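Local coordinates for ABC transporter, solute-binding protein (Staphylococcus aureus, PDB 6LKK) that binds glucose 6-phosphate between its two lobes as an extracellular solute-binding protein and probably serves as the sugar-phosphate sensor of a two-component signalling system, at residues L13-P16 with I17-F21; H44-D47 with F48-G52; T79-E83 with D84-N88; T170-V173 with I174-A178. All blocks are in the same frame, centred on the assembly; numbering follows the deposited sequence.

Contact 1: residues L13-P16 with I17-F21; sequences LIRP and ILNEF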
# COMPACT_ATOMS: atom_id res chain seq x y z
N LEU A 13 2.31 9.25 -7.74
CA LEU A 13 3.34 8.22 -7.71
C LEU A 13 3.48 7.52 -9.06
O LEU A 13 4.60 7.19 -9.48
CB LEU A 13 3.05 7.19 -6.61
CG LEU A 13 4.06 6.04 -6.50
CD1 LEU A 13 5.41 6.55 -6.05
CD2 LEU A 13 3.55 4.97 -5.56
N ILE A 14 2.36 7.26 -9.74
CA ILE A 14 2.37 6.39 -10.91
C ILE A 14 2.09 7.12 -12.22
O ILE A 14 2.51 6.64 -13.28
CB ILE A 14 1.39 5.21 -10.75
CG1 ILE A 14 -0.04 5.71 -10.52
CG2 ILE A 14 1.83 4.31 -9.60
CD1 ILE A 14 -1.09 4.61 -10.62
N ARG A 15 1.39 8.26 -12.18
CA ARG A 15 1.11 8.96 -13.44
C ARG A 15 2.38 9.35 -14.18
O ARG A 15 2.41 9.16 -15.41
CB ARG A 15 0.23 10.18 -13.15
CG ARG A 15 -0.33 10.86 -14.40
CD ARG A 15 -1.26 9.95 -15.18
NE ARG A 15 -0.57 9.26 -16.26
CZ ARG A 15 -1.17 8.48 -17.16
NH1 ARG A 15 -2.48 8.28 -17.10
NH2 ARG A 15 -0.46 7.90 -18.11
N PRO A 16 3.43 9.86 -13.54
CA PRO A 16 4.64 10.20 -14.31
C PRO A 16 5.30 9.01 -14.99
O PRO A 16 5.58 9.08 -16.19
CB PRO A 16 5.55 10.83 -13.24
CG PRO A 16 4.62 11.35 -12.21
CD PRO A 16 3.51 10.34 -12.15
N ILE A 17 5.57 7.92 -14.27
CA ILE A 17 6.24 6.80 -14.92
C ILE A 17 5.35 6.18 -15.98
O ILE A 17 5.84 5.68 -17.00
CB ILE A 17 6.70 5.73 -13.90
CG1 ILE A 17 5.52 5.23 -13.06
CG2 ILE A 17 7.83 6.26 -13.04
CD1 ILE A 17 5.80 3.89 -12.40
N LEU A 18 4.03 6.19 -15.78
CA LEU A 18 3.15 5.69 -16.83
C LEU A 18 3.16 6.62 -18.03
O LEU A 18 2.98 6.16 -19.16
CB LEU A 18 1.73 5.49 -16.28
CG LEU A 18 1.60 4.38 -15.23
CD1 LEU A 18 0.19 4.33 -14.67
CD2 LEU A 18 2.00 3.02 -15.78
N ASN A 19 3.39 7.92 -17.81
CA ASN A 19 3.57 8.84 -18.93
C ASN A 19 4.85 8.52 -19.69
O ASN A 19 4.88 8.59 -20.93
CB ASN A 19 3.60 10.28 -18.44
CG ASN A 19 2.23 10.79 -18.06
OD1 ASN A 19 1.21 10.17 -18.37
ND2 ASN A 19 2.19 11.95 -17.40
N GLU A 20 5.92 8.17 -18.98
CA GLU A 20 7.16 7.80 -19.67
C GLU A 20 6.98 6.51 -20.45
O GLU A 20 7.63 6.32 -21.49
CB GLU A 20 8.31 7.67 -18.67
CG GLU A 20 9.64 7.30 -19.32
CD GLU A 20 9.99 8.20 -20.49
OE1 GLU A 20 9.95 9.43 -20.33
OE2 GLU A 20 10.31 7.66 -21.58
N PHE A 21 6.12 5.60 -19.97
CA PHE A 21 5.81 4.41 -20.76
C PHE A 21 5.05 4.79 -22.03
O PHE A 21 5.33 4.25 -23.10
CB PHE A 21 5.00 3.42 -19.92
CG PHE A 21 4.70 2.13 -20.64
CD1 PHE A 21 5.59 1.08 -20.60
CD2 PHE A 21 3.53 1.98 -21.37
CE1 PHE A 21 5.31 -0.11 -21.26
CE2 PHE A 21 3.25 0.80 -22.03
CZ PHE A 21 4.14 -0.24 -21.98
O HOH W 1 5.78 8.15 -11.43
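Leu13 reaches Ile17 through water 1, which donates to Leu13 O at 2.5 Å and accepts from Ile17 N at 2.9 Å. The water takes the place of a direct helix bond just where Pro16, whose ring nitrogen carries no hydrogen, kinks the helix. Ile14 then restores the regular pattern: its O receives Leu18 N at 3.0 Å, while its CB meets Leu18 CD1 at 4.2 Å. Both branched side chains also pack on Ile31, as befits the inner face of helix 11-25, the connection of a beta-alpha-beta unit between parallel strands 2-7 and 28-33. Arg15 leaves the backbone with CG anti to N (chi1 -170°), then bends twice to meet Asn19; the two side chains cross at about a right angle, yet their flat ends are turned only 24° apart. NH2 gives Asn19 OD1 a weak hydrogen bond of 2.8 Å, bent to 116°. Firmer ties for this long, charged side chain lie outside: NH1 bonds Ile29 O, and NH2 forms a salt bridge with Glu22. Pro16, which lacks only the donor, still accepts Glu20 N at its O, 3.0 Å away.

Contact 2: residues H44-D47 with F48-G52; sequences HNED and FSERG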
# COMPACT_ATOMS: atom_id res chain seq x y z
N HIS A 44 -14.53 -7.37 -10.44
CA HIS A 44 -15.17 -8.68 -10.46
C HIS A 44 -16.53 -8.61 -11.14
O HIS A 44 -16.87 -9.49 -11.95
CB HIS A 44 -15.32 -9.19 -9.02
CG HIS A 44 -15.93 -10.55 -8.93
ND1 HIS A 44 -15.34 -11.68 -9.44
CD2 HIS A 44 -17.09 -10.97 -8.36
CE1 HIS A 44 -16.10 -12.73 -9.20
NE2 HIS A 44 -17.17 -12.33 -8.55
N ASN A 45 -17.33 -7.59 -10.83
CA ASN A 45 -18.64 -7.44 -11.45
C ASN A 45 -18.56 -6.82 -12.84
O ASN A 45 -19.54 -6.89 -13.59
CB ASN A 45 -19.54 -6.59 -10.56
CG ASN A 45 -19.81 -7.23 -9.22
OD1 ASN A 45 -19.96 -8.45 -9.12
ND2 ASN A 45 -19.87 -6.41 -8.18
N GLU A 46 -17.43 -6.21 -13.18
CA GLU A 46 -17.30 -5.57 -14.48
C GLU A 46 -17.46 -6.60 -15.59
O GLU A 46 -16.98 -7.73 -15.49
CB GLU A 46 -15.94 -4.88 -14.59
CG GLU A 46 -15.80 -3.92 -15.75
CD GLU A 46 -14.51 -3.14 -15.68
OE1 GLU A 46 -13.71 -3.40 -14.75
OE2 GLU A 46 -14.28 -2.28 -16.55
N ASP A 47 -18.15 -6.20 -16.67
CA ASP A 47 -18.33 -7.12 -17.78
C ASP A 47 -16.98 -7.50 -18.38
O ASP A 47 -16.09 -6.66 -18.52
CB ASP A 47 -19.23 -6.50 -18.86
CG ASP A 47 -19.50 -7.46 -20.00
OD1 ASP A 47 -20.09 -8.53 -19.75
OD2 ASP A 47 -19.11 -7.14 -21.15
N PHE A 48 -16.86 -8.78 -18.72
CA PHE A 48 -15.59 -9.36 -19.15
C PHE A 48 -14.99 -8.64 -20.35
O PHE A 48 -13.76 -8.57 -20.48
CB PHE A 48 -15.84 -10.84 -19.43
CG PHE A 48 -14.68 -11.58 -19.99
CD1 PHE A 48 -13.67 -12.04 -19.16
CD2 PHE A 48 -14.62 -11.87 -21.34
CE1 PHE A 48 -12.61 -12.75 -19.68
CE2 PHE A 48 -13.57 -12.58 -21.86
CZ PHE A 48 -12.56 -13.02 -21.04
N SER A 49 -15.82 -8.06 -21.22
CA SER A 49 -15.33 -7.37 -22.41
C SER A 49 -14.95 -5.92 -22.16
O SER A 49 -14.30 -5.31 -23.03
CB SER A 49 -16.38 -7.43 -23.52
OG SER A 49 -17.56 -6.74 -23.14
N GLU A 50 -15.33 -5.34 -21.03
CA GLU A 50 -15.03 -3.95 -20.72
C GLU A 50 -13.81 -3.78 -19.83
O GLU A 50 -13.32 -2.65 -19.69
CB GLU A 50 -16.23 -3.29 -20.03
CG GLU A 50 -17.44 -3.08 -20.94
CD GLU A 50 -18.74 -2.99 -20.16
OE1 GLU A 50 -18.68 -2.68 -18.94
OE2 GLU A 50 -19.81 -3.22 -20.75
N ARG A 51 -13.30 -4.86 -19.24
CA ARG A 51 -12.29 -4.76 -18.20
C ARG A 51 -11.00 -4.14 -18.73
O ARG A 51 -10.68 -4.20 -19.92
CB ARG A 51 -11.99 -6.13 -17.62
CG ARG A 51 -13.08 -6.69 -16.74
CD ARG A 51 -12.71 -8.06 -16.24
NE ARG A 51 -13.72 -8.61 -15.35
CZ ARG A 51 -13.63 -9.81 -14.78
NH1 ARG A 51 -12.58 -10.58 -15.00
NH2 ARG A 51 -14.60 -10.22 -13.98
N GLY A 52 -10.24 -3.56 -17.80
CA GLY A 52 -8.89 -3.13 -18.07
C GLY A 52 -7.93 -4.30 -18.09
O GLY A 52 -8.32 -5.47 -18.05
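The chain leaves helix 36-45 at Glu46 and reverses in a type I beta turn over Asp47-Glu50, closed by Glu50 N bonding Asp47 O at 2.9 Å. Asp47 also uses its side chain on the turn. Its OD2 accepts Ser49 OG at 2.6 Å, nearly along the carboxylate C-O axis, and takes a second, weak bond from Ser49 N at 3.4 Å, which makes a weak Asx turn. Aspartate and serine suit these places because a short acceptor and a short hydroxyl can meet across a single intervening residue. Glu50 lies against the same aspartate, its CD 3.8 Å from Asp47 CB; the carboxylates come within 4.0 Å (Asp47 OD2 to Glu50 OE2), a proximity that probably costs some electrostatic energy. Arg51 runs back extended from CG to NE, long enough to span the bend. At the edge of its guanidinium, NH2 weakly bonds His44 O at 3.1 Å and NE weakly bonds Glu46 O at 3.4 Å, tying the end of the helix to the outgoing chain. Glu46 and Arg51 run antiparallel alongside one another, so that the carboxylate meets aliphatic carbon: Glu46 CD is 3.7 Å from Arg51 CA. Glu46 OE1 bonds instead to Tyr6 OH on strand 2-7. Asp69 holds both Arg51 NH2 and His44 ND1, and Arg51 NH1 bonds Lys222 O just beyond strand 213-221, placing this surface connection between helix 36-45 and strand 54-56.

Contact 3: residues T79-E83 with D84-N88; sequences TQQLE and DYRSN
The guanidinium of Arg86 lies between Thr79 CA over one face and Glu83 OE2 over the other, with Gln81 O at its edge. Glu83 OE2 sits 3.8 Å from Arg86 NH2, well out of the guanidinium plane, so this long salt bridge acts by charge alone; the carboxylate and guanidinium planes are only 14° apart. A bend at chi2 (-93°) folds Glu83 over that face, while its OE1 makes a salt bridge with Lys257. At the edge the grip is directional. Arg86 NE at 3.1 Å and NH2 at 3.0 Å both donate to Gln81 O, which lies 5° from the guanidinium plane, a side-on hold for which arginine's adjacent NE and NH2 donors are well suited. The Tyr85 ring has Asp84 CB over the centre of one face, and at its edge Leu82 CB touches CD2 at 4.0 Å.

These groups brace an irregular loop between strands 70-71 and 92-105. Its reversal is a type I beta turn over Leu82-Tyr85, closed by Tyr85 N to Leu82 O at 3.2 Å. Leu82 and Tyr85 point the same way, and both pack on Leu97 of strand 92-105; the side chain of Tyr85 also touches Leu213 and Val215 of strand 213-221, so a large aromatic suits the side of the loop that meets the strands. Two waters complete the links. Water 2 donates to Gln81 OE1 at 2.7 Å and accepts from Ser87 N, while water 3 donates to Glu83 O and accepts from Arg86 N at 3.1 Å.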
# COMPACT_ATOMS: atom_id res chain seq x y z
N THR A 79 13.44 -13.24 -10.71
CA THR A 79 14.76 -13.75 -10.38
C THR A 79 15.66 -12.67 -9.77
O THR A 79 16.55 -12.99 -8.98
CB THR A 79 15.42 -14.32 -11.64
OG1 THR A 79 14.60 -15.37 -12.18
CG2 THR A 79 16.81 -14.88 -11.33
N GLN A 80 15.44 -11.41 -10.13
CA GLN A 80 16.27 -10.31 -9.65
C GLN A 80 15.70 -9.64 -8.41
O GLN A 80 16.23 -8.61 -7.98
CB GLN A 80 16.44 -9.25 -10.75
CG GLN A 80 17.55 -9.56 -11.75
CD GLN A 80 17.22 -10.73 -12.65
OE1 GLN A 80 17.92 -11.74 -12.64
NE2 GLN A 80 16.17 -10.59 -13.44
N GLN A 81 14.65 -10.19 -7.82
CA GLN A 81 13.96 -9.54 -6.72
C GLN A 81 14.51 -10.00 -5.37
O GLN A 81 15.07 -11.10 -5.24
CB GLN A 81 12.46 -9.82 -6.78
CG GLN A 81 11.80 -9.19 -7.98
CD GLN A 81 10.30 -9.34 -7.97
OE1 GLN A 81 9.75 -10.13 -7.20
NE2 GLN A 81 9.63 -8.58 -8.83
N LEU A 82 14.36 -9.14 -4.37
CA LEU A 82 14.76 -9.46 -3.01
C LEU A 82 14.17 -10.81 -2.60
O LEU A 82 12.99 -11.07 -2.80
CB LEU A 82 14.30 -8.36 -2.06
CG LEU A 82 15.00 -7.02 -2.29
CD1 LEU A 82 14.27 -5.89 -1.57
CD2 LEU A 82 16.45 -7.09 -1.84
N GLU A 83 15.02 -11.65 -2.00
CA GLU A 83 14.66 -13.04 -1.76
C GLU A 83 13.45 -13.16 -0.85
O GLU A 83 12.62 -14.07 -1.02
CB GLU A 83 15.85 -13.79 -1.15
CG GLU A 83 17.17 -13.65 -1.92
CD GLU A 83 17.39 -14.77 -2.92
OE1 GLU A 83 18.49 -14.81 -3.51
OE2 GLU A 83 16.48 -15.59 -3.12
N ASP A 84 13.31 -12.26 0.12
CA ASP A 84 12.28 -12.40 1.14
C ASP A 84 10.90 -11.95 0.68
O ASP A 84 9.92 -12.24 1.37
CB ASP A 84 12.67 -11.61 2.39
CG ASP A 84 13.88 -12.18 3.09
OD1 ASP A 84 14.13 -13.40 2.96
OD2 ASP A 84 14.59 -11.41 3.77
N TYR A 85 10.79 -11.25 -0.45
CA TYR A 85 9.54 -10.57 -0.80
C TYR A 85 9.02 -10.97 -2.18
O TYR A 85 8.21 -10.24 -2.76
CB TYR A 85 9.74 -9.06 -0.72
CG TYR A 85 10.26 -8.62 0.62
CD1 TYR A 85 9.50 -8.77 1.77
CD2 TYR A 85 11.53 -8.05 0.75
CE1 TYR A 85 9.97 -8.38 3.00
CE2 TYR A 85 12.01 -7.65 1.98
CZ TYR A 85 11.22 -7.82 3.10
OH TYR A 85 11.69 -7.43 4.33
N ARG A 86 9.45 -12.11 -2.70
CA ARG A 86 8.89 -12.59 -3.96
C ARG A 86 7.49 -13.14 -3.75
O ARG A 86 7.21 -13.82 -2.76
CB ARG A 86 9.80 -13.67 -4.56
CG ARG A 86 11.14 -13.13 -4.98
CD ARG A 86 12.09 -14.24 -5.38
NE ARG A 86 13.44 -13.72 -5.58
CZ ARG A 86 14.41 -14.38 -6.20
NH1 ARG A 86 14.19 -15.59 -6.68
NH2 ARG A 86 15.60 -13.82 -6.34
N SER A 87 6.61 -12.84 -4.69
CA SER A 87 5.23 -13.30 -4.60
C SER A 87 5.16 -14.82 -4.60
O SER A 87 5.83 -15.48 -5.41
CB SER A 87 4.41 -12.74 -5.77
OG SER A 87 3.14 -13.37 -5.83
N ASN A 88 4.37 -15.37 -3.69
CA ASN A 88 4.01 -16.78 -3.71
C ASN A 88 2.66 -17.01 -4.37
O ASN A 88 2.06 -18.08 -4.20
CB ASN A 88 4.02 -17.35 -2.29
CG ASN A 88 2.88 -16.82 -1.43
OD1 ASN A 88 2.18 -15.88 -1.82
ND2 ASN A 88 2.70 -17.42 -0.26
O HOH W 2 7.41 -11.56 -7.20
O HOH W 3 10.20 -14.69 -1.09

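Contact 4: residues T170-V173 with I174-A178; sequences TSKV and IEDVA. With G6P (6-O-phosphono-alpha-D-glucopyranose), chain B.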
# COMPACT_ATOMS: atom_id res chain seq x y z
N THR A 170 -8.25 5.83 2.48
CA THR A 170 -6.92 5.91 3.06
C THR A 170 -6.32 7.30 2.92
O THR A 170 -5.73 7.83 3.87
CB THR A 170 -6.01 4.87 2.41
OG1 THR A 170 -6.51 3.56 2.71
CG2 THR A 170 -4.58 4.99 2.92
N SER A 171 -6.46 7.92 1.75
CA SER A 171 -5.82 9.21 1.53
C SER A 171 -6.51 10.33 2.30
O SER A 171 -5.90 11.38 2.52
CB SER A 171 -5.78 9.54 0.04
OG SER A 171 -4.75 8.81 -0.60
N LYS A 172 -7.76 10.13 2.73
CA LYS A 172 -8.38 11.12 3.61
C LYS A 172 -7.69 11.16 4.97
O LYS A 172 -7.71 12.20 5.64
CB LYS A 172 -9.87 10.82 3.78
CG LYS A 172 -10.67 11.95 4.43
CD LYS A 172 -10.75 13.17 3.52
CE LYS A 172 -11.66 14.24 4.10
NZ LYS A 172 -11.68 15.46 3.23
N VAL A 173 -7.08 10.05 5.38
CA VAL A 173 -6.39 10.02 6.67
C VAL A 173 -5.23 11.01 6.68
O VAL A 173 -5.14 11.88 7.55
CB VAL A 173 -5.91 8.60 7.00
CG1 VAL A 173 -5.13 8.58 8.30
CG2 VAL A 173 -7.10 7.64 7.09
N ILE A 174 -4.32 10.89 5.71
CA ILE A 174 -3.17 11.79 5.70
C ILE A 174 -3.62 13.23 5.45
O ILE A 174 -3.08 14.17 6.04
CB ILE A 174 -2.12 11.34 4.67
CG1 ILE A 174 -0.90 12.27 4.71
CG2 ILE A 174 -2.70 11.34 3.26
CD1 ILE A 174 -0.19 12.32 6.05
N GLU A 175 -4.61 13.42 4.57
CA GLU A 175 -5.08 14.78 4.31
C GLU A 175 -5.56 15.44 5.59
O GLU A 175 -5.18 16.58 5.89
CB GLU A 175 -6.20 14.76 3.26
CG GLU A 175 -6.74 16.16 2.97
CD GLU A 175 -7.86 16.18 1.95
OE1 GLU A 175 -8.28 15.10 1.48
OE2 GLU A 175 -8.33 17.29 1.63
N ASP A 176 -6.40 14.75 6.35
CA ASP A 176 -7.00 15.36 7.53
C ASP A 176 -6.00 15.48 8.68
O ASP A 176 -6.09 16.42 9.47
CB ASP A 176 -8.23 14.57 7.96
CG ASP A 176 -9.43 14.82 7.06
OD1 ASP A 176 -9.35 15.71 6.20
OD2 ASP A 176 -10.45 14.12 7.22
N VAL A 177 -5.05 14.55 8.79
CA VAL A 177 -3.97 14.72 9.75
C VAL A 177 -3.11 15.91 9.36
O VAL A 177 -2.80 16.78 10.18
CB VAL A 177 -3.14 13.43 9.87
CG1 VAL A 177 -1.90 13.67 10.72
CG2 VAL A 177 -3.96 12.31 10.48
N ALA A 178 -2.69 15.96 8.09
CA ALA A 178 -1.82 17.04 7.63
C ALA A 178 -2.48 18.40 7.81
O ALA A 178 -1.81 19.38 8.12
CB ALA A 178 -1.44 16.82 6.17
C1 G6P B . -1.49 0.34 0.68
C2 G6P B . -0.52 -0.19 -0.41
C3 G6P B . -0.45 0.65 -1.63
C4 G6P B . -1.75 1.22 -1.96
C5 G6P B . -2.15 2.22 -0.89
C6 G6P B . -3.54 2.71 -1.12
O1 G6P B . -0.84 0.41 1.91
O2 G6P B . 0.80 -0.31 0.14
O3 G6P B . 0.01 -0.20 -2.76
O4 G6P B . -1.69 1.92 -3.23
O5 G6P B . -2.11 1.65 0.47
O6 G6P B . -4.42 1.61 -1.12
P G6P B . -5.81 1.64 -0.16
O1P G6P B . -6.61 0.39 -0.46
O2P G6P B . -6.65 2.89 -0.49
O3P G6P B . -5.42 1.65 1.27
O HOH W 4 -7.69 12.95 0.27
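Thr170 OG1 donates a 2.6 Å hydrogen bond to O3P of glucose 6-phosphate, the direct link between helix 170-178 and the ligand. Its OG1 is set beside the backbone N (chi1 -64°) and also bonds Ser132 OG, while Thr139 OG1 and the backbone N of Thr138 bond to the ligand as well.

Behind Thr170 the helix is held by bonds from backbone N-H groups to carbonyls four residues earlier: Val177 N meets Val173 O at 2.9 Å, and Glu175 and Asp176 repeat the pattern with Ser171 and Lys172. Water 4 donates to Glu175 OE1 and, weakly, to Ser171 O. Ser171 turns its hydroxyl to Asp191, and Ile174 packs on Trp195 and Val202, where a branched aliphatic side chain suits the buried side.

From the exposed side Lys172 bends at chi2 (68°) over the buried Asp176, with Lys172 CE 3.3 Å from Asp176 OD2. NZ makes two long salt bridges, each 3.8 Å, to Glu175 OE1 and Asp176 OD1. Glu175 OE2 has a second cationic partner in Lys179. The chemistry is thus divided along one helix: a neutral hydroxyl donor meets the phosphate, while the lysine charge is engaged by carboxylates a turn further on and probably contributes little directly to holding the ligand.

Overall arrangement
From the N terminus the four contacts follow one another in series; none nests in or crosses another, and each joins adjoining residues instead of closing a long loop. Contact 1 lies within the helix joining strands 2-7 and 28-33. Contact 2 rounds the exit from helix 36-45 on the way to strand 54-56, about 24 Å from contact 1 between centres. Contact 3 shapes the connection from strand 70-71 to the long strand 92-105. Contact 4 falls on helix 170-178, on the opposite side of the chain's centre from contact 3, and alone touches the sugar phosphate. Strands 2-7, 28-33, 54-56 and 70-71, beside contacts 1 to 3, and 184-188, after contact 4, share one mixed sheet joined through 92-105.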